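PDB 3EGE: putative methyltransferase from antibiotic biosynthesis pathway from Anabaena variabilis ATCC 29413, which probably catalyses the transfer of a methyl group from S-adenosylmethionine to an acceptor molecule. Local coordinates for residues I133-R138 / G251-Y256; W140-D143 / F147-E150; E160-L165 / R171-I176; G46-A51 / L184-A189. All coordinates share one frame; numbering follows the deposited sequence.

Contact 1 (I133-R138 / G251-Y256); sequences IRLAQR and GYRFIY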
loop_
_atom_site.group_PDB
_atom_site.type_symbol
_atom_site.label_atom_id
_atom_site.label_comp_id
_atom_site.label_asym_id
_atom_site.label_seq_id
_atom_site.Cartn_x
_atom_site.Cartn_y
_atom_site.Cartn_z
ATOM N N ILE A 133 0.796 12.177 -1.322
ATOM C CA ILE A 133 0.722 12.688 -2.706
ATOM C C ILE A 133 1.354 14.108 -2.858
ATOM O O ILE A 133 1.874 14.446 -3.923
ATOM C CB ILE A 133 -0.762 12.665 -3.238
ATOM C CG1 ILE A 133 -0.813 12.630 -4.772
ATOM C CG2 ILE A 133 -1.554 13.863 -2.685
ATOM C CD1 ILE A 133 -0.261 11.418 -5.396
ATOM N N ARG A 134 1.321 14.897 -1.774
ATOM C CA ARG A 134 1.953 16.217 -1.685
ATOM C C ARG A 134 3.473 16.183 -1.920
ATOM O O ARG A 134 4.061 17.235 -2.227
ATOM C CB ARG A 134 1.643 16.908 -0.319
ATOM C CG ARG A 134 0.178 17.379 -0.136
ATOM C CD ARG A 134 -0.244 17.676 1.324
ATOM N NE ARG A 134 -0.408 16.380 1.884
ATOM C CZ ARG A 134 -1.530 15.742 2.218
ATOM N NH1 ARG A 134 -2.724 16.306 2.314
ATOM N NH2 ARG A 134 -1.382 14.508 2.605
ATOM N N LEU A 135 4.095 15.007 -1.719
ATOM C CA LEU A 135 5.542 14.786 -1.928
ATOM C C LEU A 135 5.877 14.188 -3.294
ATOM O O LEU A 135 7.064 14.080 -3.636
ATOM C CB LEU A 135 6.083 13.848 -0.853
ATOM C CG LEU A 135 5.914 14.287 0.604
ATOM C CD1 LEU A 135 6.337 13.144 1.529
ATOM C CD2 LEU A 135 6.701 15.553 0.829
ATOM N N ALA A 136 4.848 13.809 -4.065
ATOM C CA ALA A 136 5.035 13.242 -5.382
ATOM C C ALA A 136 5.469 14.304 -6.425
ATOM O O ALA A 136 5.200 15.526 -6.305
ATOM C CB ALA A 136 3.753 12.521 -5.843
ATOM N N GLN A 137 6.182 13.812 -7.428
ATOM C CA GLN A 137 6.550 14.607 -8.564
ATOM C C GLN A 137 5.362 14.550 -9.552
ATOM O O GLN A 137 4.468 13.705 -9.414
ATOM C CB GLN A 137 7.885 14.141 -9.149
ATOM C CG GLN A 137 7.931 12.816 -9.875
ATOM C CD GLN A 137 9.388 12.407 -10.145
ATOM O OE1 GLN A 137 10.032 11.762 -9.309
ATOM N NE2 GLN A 137 9.928 12.839 -11.286
ATOM N N ARG A 138 5.326 15.512 -10.471
ATOM C CA ARG A 138 4.286 15.622 -11.513
ATOM C C ARG A 138 4.129 14.282 -12.275
ATOM O O ARG A 138 5.101 13.781 -12.801
ATOM C CB ARG A 138 4.687 16.746 -12.472
ATOM C CG ARG A 138 3.799 16.959 -13.688
ATOM C CD ARG A 138 2.597 17.826 -13.428
ATOM N NE ARG A 138 1.619 17.670 -14.503
ATOM C CZ ARG A 138 1.752 18.141 -15.745
ATOM N NH1 ARG A 138 2.793 18.864 -16.141
ATOM N NH2 ARG A 138 0.793 17.897 -16.611
ATOM N N GLY A 251 5.433 9.692 -4.137
ATOM C CA GLY A 251 5.123 9.927 -2.744
ATOM C C GLY A 251 4.943 8.712 -1.848
ATOM O O GLY A 251 4.475 8.877 -0.731
ATOM N N TYR A 252 5.317 7.514 -2.313
ATOM C CA TYR A 252 5.235 6.315 -1.470
ATOM C C TYR A 252 6.411 6.333 -0.500
ATOM O O TYR A 252 7.566 6.610 -0.895
ATOM C CB TYR A 252 5.192 5.027 -2.281
ATOM C CG TYR A 252 3.924 4.889 -3.087
ATOM C CD1 TYR A 252 3.832 5.453 -4.387
ATOM C CD2 TYR A 252 2.816 4.233 -2.563
ATOM C CE1 TYR A 252 2.654 5.340 -5.168
ATOM C CE2 TYR A 252 1.608 4.088 -3.325
ATOM C CZ TYR A 252 1.534 4.654 -4.639
ATOM O OH TYR A 252 0.385 4.566 -5.424
ATOM N N ARG A 253 6.090 6.037 0.765
ATOM C CA ARG A 253 7.033 6.120 1.873
ATOM C C ARG A 253 6.862 4.989 2.893
ATOM O O ARG A 253 5.735 4.627 3.253
ATOM C CB ARG A 253 6.772 7.426 2.644
ATOM C CG ARG A 253 7.006 8.723 1.902
ATOM C CD ARG A 253 8.508 9.026 1.779
ATOM N NE ARG A 253 8.748 10.255 1.046
ATOM C CZ ARG A 253 8.656 10.422 -0.279
ATOM N NH1 ARG A 253 8.324 9.440 -1.079
ATOM N NH2 ARG A 253 8.893 11.607 -0.812
ATOM N N PHE A 254 7.992 4.451 3.359
ATOM C CA PHE A 254 7.993 3.537 4.501
ATOM C C PHE A 254 8.185 4.409 5.739
ATOM O O PHE A 254 9.130 5.199 5.782
ATOM C CB PHE A 254 9.104 2.487 4.444
ATOM C CG PHE A 254 8.816 1.354 3.517
ATOM C CD1 PHE A 254 7.921 0.362 3.886
ATOM C CD2 PHE A 254 9.453 1.257 2.272
ATOM C CE1 PHE A 254 7.652 -0.731 3.028
ATOM C CE2 PHE A 254 9.174 0.174 1.389
ATOM C CZ PHE A 254 8.279 -0.823 1.777
ATOM N N ILE A 255 7.233 4.335 6.674
ATOM C CA ILE A 255 7.353 4.928 8.009
ATOM C C ILE A 255 7.631 3.704 8.902
ATOM O O ILE A 255 6.922 2.688 8.803
ATOM C CB ILE A 255 6.062 5.579 8.548
ATOM C CG1 ILE A 255 5.656 6.823 7.787
ATOM C CG2 ILE A 255 6.268 6.051 9.976
ATOM C CD1 ILE A 255 4.337 7.372 8.372
ATOM N N TYR A 256 8.646 3.818 9.764
ATOM C CA TYR A 256 9.036 2.730 10.642
ATOM C C TYR A 256 9.717 3.176 11.928
ATOM O O TYR A 256 10.417 4.193 11.960
ATOM C CB TYR A 256 9.946 1.733 9.902
ATOM C CG TYR A 256 11.215 2.354 9.371
ATOM C CD1 TYR A 256 11.225 3.011 8.139
ATOM C CD2 TYR A 256 12.419 2.293 10.099
ATOM C CE1 TYR A 256 12.396 3.598 7.629
ATOM C CE2 TYR A 256 13.602 2.885 9.593
ATOM C CZ TYR A 256 13.577 3.538 8.359
ATOM O OH TYR A 256 14.711 4.143 7.850
#

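Contact 2 (W140-D143 / F147-E150); sequences WLYD and FLWE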
loop_
_atom_site.group_PDB
_atom_site.type_symbol
_atom_site.label_atom_id
_atom_site.label_comp_id
_atom_site.label_asym_id
_atom_site.label_seq_id
_atom_site.Cartn_x
_atom_site.Cartn_y
_atom_site.Cartn_z
ATOM N N TRP A 140 1.720 12.267 -15.233
ATOM C CA TRP A 140 0.719 12.323 -16.306
ATOM C C TRP A 140 -0.655 11.729 -15.934
ATOM O O TRP A 140 -1.677 12.217 -16.408
ATOM C CB TRP A 140 1.241 11.573 -17.566
ATOM C CG TRP A 140 1.401 10.121 -17.354
ATOM C CD1 TRP A 140 2.502 9.497 -16.888
ATOM C CD2 TRP A 140 0.401 9.113 -17.529
ATOM N NE1 TRP A 140 2.262 8.163 -16.762
ATOM C CE2 TRP A 140 0.975 7.892 -17.140
ATOM C CE3 TRP A 140 -0.934 9.131 -17.973
ATOM C CZ2 TRP A 140 0.280 6.679 -17.205
ATOM C CZ3 TRP A 140 -1.639 7.933 -18.033
ATOM C CH2 TRP A 140 -1.030 6.724 -17.635
ATOM N N LEU A 141 -0.644 10.657 -15.123
ATOM C CA LEU A 141 -1.829 9.871 -14.747
ATOM C C LEU A 141 -3.025 10.694 -14.287
ATOM O O LEU A 141 -4.169 10.454 -14.719
ATOM C CB LEU A 141 -1.453 8.840 -13.648
ATOM C CG LEU A 141 -2.491 7.803 -13.186
ATOM C CD1 LEU A 141 -3.063 7.033 -14.383
ATOM C CD2 LEU A 141 -1.906 6.845 -12.091
ATOM N N TYR A 142 -2.738 11.703 -13.471
ATOM C CA TYR A 142 -3.788 12.531 -12.869
ATOM C C TYR A 142 -4.415 13.550 -13.801
ATOM O O TYR A 142 -5.451 14.107 -13.465
ATOM C CB TYR A 142 -3.320 13.167 -11.575
ATOM C CG TYR A 142 -2.623 12.163 -10.689
ATOM C CD1 TYR A 142 -3.260 10.987 -10.282
ATOM C CD2 TYR A 142 -1.309 12.392 -10.263
ATOM C CE1 TYR A 142 -2.593 10.050 -9.482
ATOM C CE2 TYR A 142 -0.659 11.494 -9.485
ATOM C CZ TYR A 142 -1.291 10.328 -9.086
ATOM O OH TYR A 142 -0.565 9.471 -8.315
ATOM N N ASP A 143 -3.796 13.780 -14.954
ATOM C CA ASP A 143 -4.396 14.606 -15.985
ATOM C C ASP A 143 -5.544 13.874 -16.720
ATOM O O ASP A 143 -6.353 14.511 -17.375
ATOM C CB ASP A 143 -3.365 15.008 -17.009
ATOM C CG ASP A 143 -2.236 15.772 -16.423
ATOM O OD1 ASP A 143 -2.380 16.343 -15.314
ATOM O OD2 ASP A 143 -1.198 15.768 -17.102
ATOM N N PHE A 147 -9.544 11.889 -9.993
ATOM C CA PHE A 147 -10.054 11.225 -8.798
ATOM C C PHE A 147 -8.998 10.462 -8.003
ATOM O O PHE A 147 -9.073 10.426 -6.767
ATOM C CB PHE A 147 -11.253 10.337 -9.117
ATOM C CG PHE A 147 -11.007 9.341 -10.209
ATOM C CD1 PHE A 147 -10.397 8.108 -9.933
ATOM C CD2 PHE A 147 -11.379 9.642 -11.534
ATOM C CE1 PHE A 147 -10.145 7.192 -10.962
ATOM C CE2 PHE A 147 -11.146 8.724 -12.561
ATOM C CZ PHE A 147 -10.537 7.500 -12.271
ATOM N N LEU A 148 -8.020 9.868 -8.683
ATOM C CA LEU A 148 -6.904 9.165 -7.993
ATOM C C LEU A 148 -6.077 10.108 -7.140
ATOM O O LEU A 148 -5.717 9.770 -6.046
ATOM C CB LEU A 148 -5.975 8.475 -8.992
ATOM C CG LEU A 148 -6.533 7.372 -9.886
ATOM C CD1 LEU A 148 -5.439 6.915 -10.835
ATOM C CD2 LEU A 148 -7.106 6.181 -9.095
ATOM N N TRP A 149 -5.833 11.313 -7.643
ATOM C CA TRP A 149 -5.072 12.341 -6.956
ATOM C C TRP A 149 -5.846 12.923 -5.769
ATOM O O TRP A 149 -5.304 13.094 -4.664
ATOM C CB TRP A 149 -4.735 13.438 -7.970
ATOM C CG TRP A 149 -3.795 14.480 -7.466
ATOM C CD1 TRP A 149 -2.442 14.370 -7.341
ATOM C CD2 TRP A 149 -4.132 15.810 -7.065
ATOM N NE1 TRP A 149 -1.920 15.539 -6.863
ATOM C CE2 TRP A 149 -2.924 16.441 -6.669
ATOM C CE3 TRP A 149 -5.337 16.530 -6.989
ATOM C CZ2 TRP A 149 -2.877 17.755 -6.212
ATOM C CZ3 TRP A 149 -5.305 17.841 -6.546
ATOM C CH2 TRP A 149 -4.075 18.448 -6.152
ATOM N N GLU A 150 -7.110 13.238 -6.042
ATOM C CA GLU A 150 -8.055 13.769 -5.072
ATOM C C GLU A 150 -8.269 12.817 -3.906
ATOM O O GLU A 150 -8.298 13.254 -2.754
ATOM C CB GLU A 150 -9.400 14.048 -5.752
ATOM C CG GLU A 150 -9.377 15.220 -6.733
ATOM C CD GLU A 150 -10.534 15.224 -7.741
ATOM O OE1 GLU A 150 -11.503 14.439 -7.638
ATOM O OE2 GLU A 150 -10.451 16.012 -8.685
#

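Contact 3 (E160-L165 / R171-I176); sequences EQINLL and RRVEAI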
loop_
_atom_site.group_PDB
_atom_site.type_symbol
_atom_site.label_atom_id
_atom_site.label_comp_id
_atom_site.label_asym_id
_atom_site.label_seq_id
_atom_site.Cartn_x
_atom_site.Cartn_y
_atom_site.Cartn_z
ATOM N N GLU A 160 2.525 14.564 9.793
ATOM C CA GLU A 160 1.435 14.258 10.737
ATOM C C GLU A 160 1.405 12.755 11.059
ATOM O O GLU A 160 1.287 12.377 12.229
ATOM C CB GLU A 160 0.069 14.752 10.229
ATOM C CG GLU A 160 0.009 16.303 10.182
ATOM C CD GLU A 160 -1.364 16.904 9.787
ATOM O OE1 GLU A 160 -2.414 16.256 10.015
ATOM O OE2 GLU A 160 -1.382 18.058 9.275
ATOM N N GLN A 161 1.586 11.926 10.028
ATOM C CA GLN A 161 1.611 10.465 10.179
ATOM C C GLN A 161 2.759 10.041 11.087
ATOM O O GLN A 161 2.539 9.270 12.046
ATOM C CB GLN A 161 1.745 9.745 8.833
ATOM C CG GLN A 161 0.595 9.958 7.856
ATOM C CD GLN A 161 0.840 9.250 6.535
ATOM O OE1 GLN A 161 1.115 8.046 6.504
ATOM N NE2 GLN A 161 0.716 9.986 5.433
ATOM N N ILE A 162 3.955 10.564 10.784
ATOM C CA ILE A 162 5.162 10.300 11.571
ATOM C C ILE A 162 4.938 10.706 13.033
ATOM O O ILE A 162 5.209 9.930 13.939
ATOM C CB ILE A 162 6.410 11.040 11.009
ATOM C CG1 ILE A 162 6.837 10.417 9.669
ATOM C CG2 ILE A 162 7.611 10.967 12.014
ATOM C CD1 ILE A 162 7.851 11.273 8.866
ATOM N N ASN A 163 4.445 11.929 13.230
ATOM C CA ASN A 163 4.143 12.453 14.565
ATOM C C ASN A 163 3.127 11.576 15.357
ATOM O O ASN A 163 3.370 11.294 16.515
ATOM C CB ASN A 163 3.670 13.914 14.442
ATOM C CG ASN A 163 3.398 14.575 15.789
ATOM O OD1 ASN A 163 4.012 14.245 16.818
ATOM N ND2 ASN A 163 2.481 15.537 15.785
ATOM N N LEU A 164 2.017 11.150 14.729
ATOM C CA LEU A 164 0.998 10.329 15.417
ATOM C C LEU A 164 1.557 8.975 15.833
ATOM O O LEU A 164 1.235 8.476 16.908
ATOM C CB LEU A 164 -0.276 10.127 14.579
ATOM C CG LEU A 164 -1.245 11.297 14.352
ATOM C CD1 LEU A 164 -2.379 10.823 13.464
ATOM C CD2 LEU A 164 -1.813 11.860 15.644
ATOM N N LEU A 165 2.398 8.394 14.984
ATOM C CA LEU A 165 3.025 7.120 15.278
ATOM C C LEU A 165 4.001 7.306 16.424
ATOM O O LEU A 165 3.924 6.594 17.428
ATOM C CB LEU A 165 3.742 6.555 14.036
ATOM C CG LEU A 165 4.288 5.109 14.130
ATOM C CD1 LEU A 165 3.184 4.127 14.526
ATOM C CD2 LEU A 165 4.958 4.695 12.792
ATOM N N ARG A 171 9.185 5.419 20.473
ATOM C CA ARG A 171 10.371 4.888 19.797
ATOM C C ARG A 171 10.549 5.897 18.674
ATOM O O ARG A 171 9.544 6.491 18.221
ATOM C CB ARG A 171 10.125 3.497 19.218
ATOM C CG ARG A 171 9.794 2.416 20.216
ATOM C CD ARG A 171 10.987 1.566 20.659
ATOM N NE ARG A 171 11.454 0.643 19.603
ATOM C CZ ARG A 171 12.054 -0.553 19.791
ATOM N NH1 ARG A 171 12.252 -1.080 21.014
ATOM N NH2 ARG A 171 12.421 -1.278 18.723
ATOM N N ARG A 172 11.793 6.128 18.250
ATOM C CA ARG A 172 12.037 7.089 17.168
ATOM C C ARG A 172 11.431 6.497 15.892
ATOM O O ARG A 172 11.564 5.299 15.626
ATOM C CB ARG A 172 13.522 7.429 16.974
ATOM C CG ARG A 172 13.752 8.545 15.917
ATOM C CD ARG A 172 15.204 8.961 15.714
ATOM N NE ARG A 172 16.018 7.923 15.067
ATOM C CZ ARG A 172 16.700 6.948 15.687
ATOM N NH1 ARG A 172 16.700 6.805 17.022
ATOM N NH2 ARG A 172 17.400 6.072 14.954
ATOM N N VAL A 173 10.710 7.342 15.167
ATOM C CA VAL A 173 10.089 6.995 13.903
ATOM C C VAL A 173 10.916 7.674 12.810
ATOM O O VAL A 173 11.257 8.847 12.940
ATOM C CB VAL A 173 8.596 7.440 13.873
ATOM C CG1 VAL A 173 8.014 7.416 12.452
ATOM C CG2 VAL A 173 7.783 6.564 14.825
ATOM N N GLU A 174 11.259 6.906 11.774
ATOM C CA GLU A 174 11.949 7.373 10.573
ATOM C C GLU A 174 11.088 7.085 9.355
ATOM O O GLU A 174 10.134 6.310 9.430
ATOM C CB GLU A 174 13.288 6.675 10.413
ATOM C CG GLU A 174 14.357 7.244 11.313
ATOM C CD GLU A 174 15.698 6.543 11.171
ATOM O OE1 GLU A 174 15.780 5.517 10.452
ATOM O OE2 GLU A 174 16.674 7.012 11.803
ATOM N N ALA A 175 11.450 7.715 8.239
ATOM C CA ALA A 175 10.768 7.549 6.957
ATOM C C ALA A 175 11.750 7.486 5.789
ATOM O O ALA A 175 12.776 8.130 5.834
ATOM C CB ALA A 175 9.769 8.674 6.733
ATOM N N ILE A 176 11.459 6.659 4.778
ATOM C CA ILE A 176 12.286 6.589 3.550
ATOM C C ILE A 176 11.389 6.502 2.323
ATOM O O ILE A 176 10.300 5.949 2.420
ATOM C CB ILE A 176 13.286 5.400 3.533
ATOM C CG1 ILE A 176 12.564 4.044 3.642
ATOM C CG2 ILE A 176 14.289 5.572 4.639
ATOM C CD1 ILE A 176 13.490 2.818 3.681
#

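Contact 4 (G46-A51 / L184-A189); sequences GGYSVA and LSDLFA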
loop_
_atom_site.group_PDB
_atom_site.type_symbol
_atom_site.label_atom_id
_atom_site.label_comp_id
_atom_site.label_asym_id
_atom_site.label_seq_id
_atom_site.Cartn_x
_atom_site.Cartn_y
_atom_site.Cartn_z
ATOM N N GLY A 46 -4.613 -10.408 1.613
ATOM C CA GLY A 46 -3.625 -11.298 2.241
ATOM C C GLY A 46 -2.459 -11.703 1.364
ATOM O O GLY A 46 -1.704 -12.608 1.737
ATOM N N GLY A 47 -2.297 -11.052 0.205
ATOM C CA GLY A 47 -1.184 -11.331 -0.695
ATOM C C GLY A 47 0.155 -11.144 -0.009
ATOM O O GLY A 47 0.993 -12.044 -0.062
ATOM N N TYR A 48 0.345 -9.993 0.641
ATOM C CA TYR A 48 1.585 -9.714 1.405
ATOM C C TYR A 48 1.752 -10.595 2.672
ATOM O O TYR A 48 2.892 -10.974 3.023
ATOM C CB TYR A 48 1.761 -8.215 1.686
ATOM C CG TYR A 48 2.235 -7.508 0.434
ATOM C CD1 TYR A 48 3.608 -7.488 0.090
ATOM C CD2 TYR A 48 1.319 -6.918 -0.454
ATOM C CE1 TYR A 48 4.057 -6.860 -1.120
ATOM C CE2 TYR A 48 1.748 -6.305 -1.647
ATOM C CZ TYR A 48 3.119 -6.270 -1.971
ATOM O OH TYR A 48 3.547 -5.669 -3.126
ATOM N N SER A 49 0.618 -10.931 3.302
ATOM C CA SER A 49 0.564 -11.846 4.450
ATOM C C SER A 49 1.162 -13.196 4.068
ATOM O O SER A 49 2.064 -13.701 4.759
ATOM C CB SER A 49 -0.886 -12.035 4.952
ATOM O OG SER A 49 -1.559 -10.783 5.106
ATOM N N VAL A 50 0.698 -13.742 2.940
ATOM C CA VAL A 50 1.204 -15.034 2.416
ATOM C C VAL A 50 2.642 -14.920 1.925
ATOM O O VAL A 50 3.460 -15.799 2.196
ATOM C CB VAL A 50 0.289 -15.610 1.274
ATOM C CG1 VAL A 50 0.925 -16.874 0.619
ATOM C CG2 VAL A 50 -1.121 -15.911 1.831
ATOM N N ALA A 51 2.929 -13.838 1.203
ATOM C CA ALA A 51 4.270 -13.545 0.688
ATOM C C ALA A 51 5.313 -13.484 1.833
ATOM O O ALA A 51 6.385 -14.089 1.735
ATOM C CB ALA A 51 4.251 -12.224 -0.148
ATOM N N LEU A 184 6.608 -3.034 -11.737
ATOM C CA LEU A 184 5.960 -3.618 -10.549
ATOM C C LEU A 184 4.818 -4.570 -10.945
ATOM O O LEU A 184 4.000 -4.255 -11.817
ATOM C CB LEU A 184 5.378 -2.552 -9.608
ATOM C CG LEU A 184 6.305 -1.739 -8.728
ATOM C CD1 LEU A 184 5.528 -0.575 -8.115
ATOM C CD2 LEU A 184 6.938 -2.616 -7.625
ATOM N N SER A 185 4.798 -5.729 -10.294
ATOM C CA SER A 185 3.752 -6.747 -10.484
ATOM C C SER A 185 2.439 -6.339 -9.790
ATOM O O SER A 185 1.361 -6.759 -10.186
ATOM C CB SER A 185 4.235 -8.096 -9.928
ATOM O OG SER A 185 4.462 -8.016 -8.530
ATOM N N ASP A 186 2.572 -5.522 -8.748
ATOM C CA ASP A 186 1.482 -5.064 -7.905
ATOM C C ASP A 186 0.922 -3.784 -8.523
ATOM O O ASP A 186 1.486 -2.695 -8.353
ATOM C CB ASP A 186 2.042 -4.846 -6.486
ATOM C CG ASP A 186 0.971 -4.679 -5.428
ATOM O OD1 ASP A 186 -0.239 -4.675 -5.702
ATOM O OD2 ASP A 186 1.382 -4.542 -4.273
ATOM N N LEU A 187 -0.211 -3.919 -9.219
ATOM C CA LEU A 187 -0.803 -2.822 -9.970
ATOM C C LEU A 187 -1.749 -1.981 -9.142
ATOM O O LEU A 187 -2.950 -1.919 -9.401
ATOM C CB LEU A 187 -1.457 -3.322 -11.277
ATOM C CG LEU A 187 -0.545 -4.098 -12.263
ATOM C CD1 LEU A 187 -1.321 -4.472 -13.573
ATOM C CD2 LEU A 187 0.743 -3.324 -12.582
ATOM N N PHE A 188 -1.166 -1.330 -8.134
ATOM C CA PHE A 188 -1.853 -0.306 -7.367
ATOM C C PHE A 188 -1.878 0.992 -8.226
ATOM O O PHE A 188 -1.245 1.069 -9.290
ATOM C CB PHE A 188 -1.299 -0.109 -5.949
ATOM C CG PHE A 188 0.175 0.075 -5.858
ATOM C CD1 PHE A 188 0.750 1.325 -6.061
ATOM C CD2 PHE A 188 1.001 -1.002 -5.500
ATOM C CE1 PHE A 188 2.162 1.507 -5.940
ATOM C CE2 PHE A 188 2.401 -0.838 -5.371
ATOM C CZ PHE A 188 2.976 0.420 -5.591
ATOM N N ALA A 189 -2.641 1.972 -7.758
ATOM C CA ALA A 189 -2.981 3.203 -8.499
ATOM C C ALA A 189 -1.924 3.772 -9.487
ATOM O O ALA A 189 -2.185 3.786 -10.703
ATOM C CB ALA A 189 -3.494 4.271 -7.515
#

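Contact 1 (I133-R138 / G251-Y256)
The turn that leaves strand 126-131 meets the start of strand 252-258 here, with Ala-136 and Leu-135 lying against Gly-251 and Arg-253. The CA atoms of Ala-136 and Gly-251 are 4.2 Å apart, a very close approach of two backbones. Ala-136 CB touches Gly-251 N at 3.7 Å. Gly-251 takes a positive phi (78°) and meets the turn with backbone atoms alone. The turn itself is closed by a bond from Ala-136 N to Ile-133 O, 3.0 Å long.

No hydrogen bond joins the two segments directly. The pairing lies just before, where Arg-253 bonds to Thr-130 and Gly-251 to Asp-132 through the backbone. This is the antiparallel junction of strands 126-131 and 252-258, part of the reversed strand insertion that marks the class I methyltransferase sheet. After this pairing the chain turns off the sheet, and Ala-136 comes to lie against Gly-251.

Leu-135 lies against the guanidinium end of Arg-253. Its CB is 3.6 Å from Arg-253 NH2, and its CD1 is 3.8 Å from Arg-253 NE. The approach is oblique to the guanidinium plane. Arg-253 reaches this place because its chain bends at the CB-CG bond (chi2 -76°). The bend also brings NH1 within 2.9 Å of Tyr-252 O, the carbonyl just before it. NH1 stands above that carbonyl plane, 61° out of it. NH1 also forms a salt bridge with Asp-249, whose OD1 receives Gly-251 N too. Leu-158 of helix 158-169 packs on both Leu-135 and Arg-253.

Contact 2 (W140-D143 / F147-E150)
Tyr-142 fits into the angle between Leu-148 and Trp-149 on the first turns of helix 146-153. The contact is a short helix packing against the loop that leads into it. Both belong to the long excursion between strand 126-131 and helix 158-169 of the methyltransferase fold. Asp-143 N bonds to Trp-140 O at 3.0 Å and rounds the loop into a turn, from which Leu-141 and Tyr-142 point at the helix.

Tyr-142 presents two different surfaces. One face of its ring receives Trp-149 CB, which sits 4.0 Å from the ring centroid as a CH-pi contact. The edge of the ring takes Leu-148 CB, 3.8 Å from CE1 of Tyr-142. The two neighbouring helix residues therefore form a notch that holds the ring on a face and an edge.

The indole of Trp-149 leans over the same tyrosine face. Its CG is anti to the backbone N (chi1 -172°), which carries CD1 over the rim of that face, 3.7 Å above the plane of the Tyr-142 ring. The planes meet at 49°, neither stacked nor perpendicular. Ile-133 packs against both aromatic side chains.

The end of Leu-148 makes a second bump. It extends past the edge of Tyr-142 and meets Leu-141 almost at a right angle. This end is buried, with Phe-211 of helix 209-213 against Leu-148 and Tyr-199 against Leu-141, whereas Trp-149 is exposed. No polar bond crosses between the segments. At the buried end, Leu-148 CD1 rests 3.8 Å from Leu-141 CD2 and 3.9 Å from Leu-141 CG.

Contact 3 (E160-L165 / R171-I176)
Val-173 packs between Ile-162 and Leu-165, one helical turn apart, and fastens helix 158-169 to strand 172-181. The short helix and strand segments run nearly antiparallel, at 155°, with their axes 8.4 Å apart. They form the second half of a beta-alpha-beta crossover. It starts at strand 126-131 and passes over strand 252-258.

The tight part lies around the two methyls of Val-173. CG1 is anti to the backbone N (chi1 165°) and meets Ile-162 CG2 at 3.6 Å. CG2 goes to the other helix residue and lies 3.8 Å from Leu-165 CG. Leu-165 CD2 straddles the fork, close to both methyls. Ile-255 of strand 252-258 packs against Val-173 and Leu-165 as well, and Phe-114 of helix 110-120 touches Leu-165.

Further along, the contact thins out. Ile-162 sends its longer branch forward, and CD1 reaches Ala-175 CB at 3.9 Å. Both residues are partly exposed. On the far side of the strand, Glu-174 points away from the helix. Its OE2 is held by weak bonds from Arg-172 NE and NH2 in the guanidinium plane, part of a salt bridge.

No hydrogen bond joins 160-165 to 171-176, and the close side-chain contacts are apolar. Just beyond, Gln-166 OE1 accepts a bond from Val-173 N. The fit of these methyls and burial from water probably carry the interface here, while the Arg-172 and Glu-174 pair lies away from the helix.

Contact 4 (G46-A51 / L184-A189)
A single hydrogen bond makes almost the whole of this contact. Tyr-48 OH donates to Asp-186 OD2 at 2.7 Å, between residues 138 positions apart in the chain. The oxygen is met on its anti side, 26° out of the carboxylate plane, rather than on the more usual syn side. OD2 lies in the plane of the tyrosine ring, at its edge, and also comes 3.2 Å from Tyr-48 CE2. Ring and carboxylate planes are turned 37° apart.

The two side chains arrive from opposite directions. Asp-186 reaches over with CG anti to the backbone N (chi1 -167°). Its other oxygen, OD1, forms a salt bridge with Arg-16 NE. Tyr-48 OH in turn accepts a bond from Asp-19 N, which fixes the hydroxyl between two partners. The arginine would be expected to favour a charged carboxylate.

Tyr-48 follows Gly-47, the last glycine of a GxGxxG pattern, consistent with the S-adenosylmethionine-binding turn of Rossmann-like methyltransferases. Helix 47-53 thus joins the loop after strand 172-181, while Ile-22 and Val-23 of helix 20-30 pack against the tyrosine.

Along the chain come 46-51, 133-138, contact 2, contact 3, 184-189 and 251-256. Contacts 1 and 3 share the sheet. Their strands 252-258 and 172-181 are neighbours, and the centres are about 14 Å apart. Contact 2 lies at the helical side of the molecule, its centre about 15 Å from that of contact 1. Arg-138 and Asp-143 join them by a salt bridge. The centres of contacts 1 and 4 are about 18 Å apart, yet Phe-188 touches Tyr-252. Leu-141 of contact 2 also packs on Ala-189 of contact 4. Contacts 2 and 3, with centres about 27 Å apart, do not touch. Contact 1 therefore connects the Rossmann-like sheet to the helical part and to the loop reaching the glycine-rich turn.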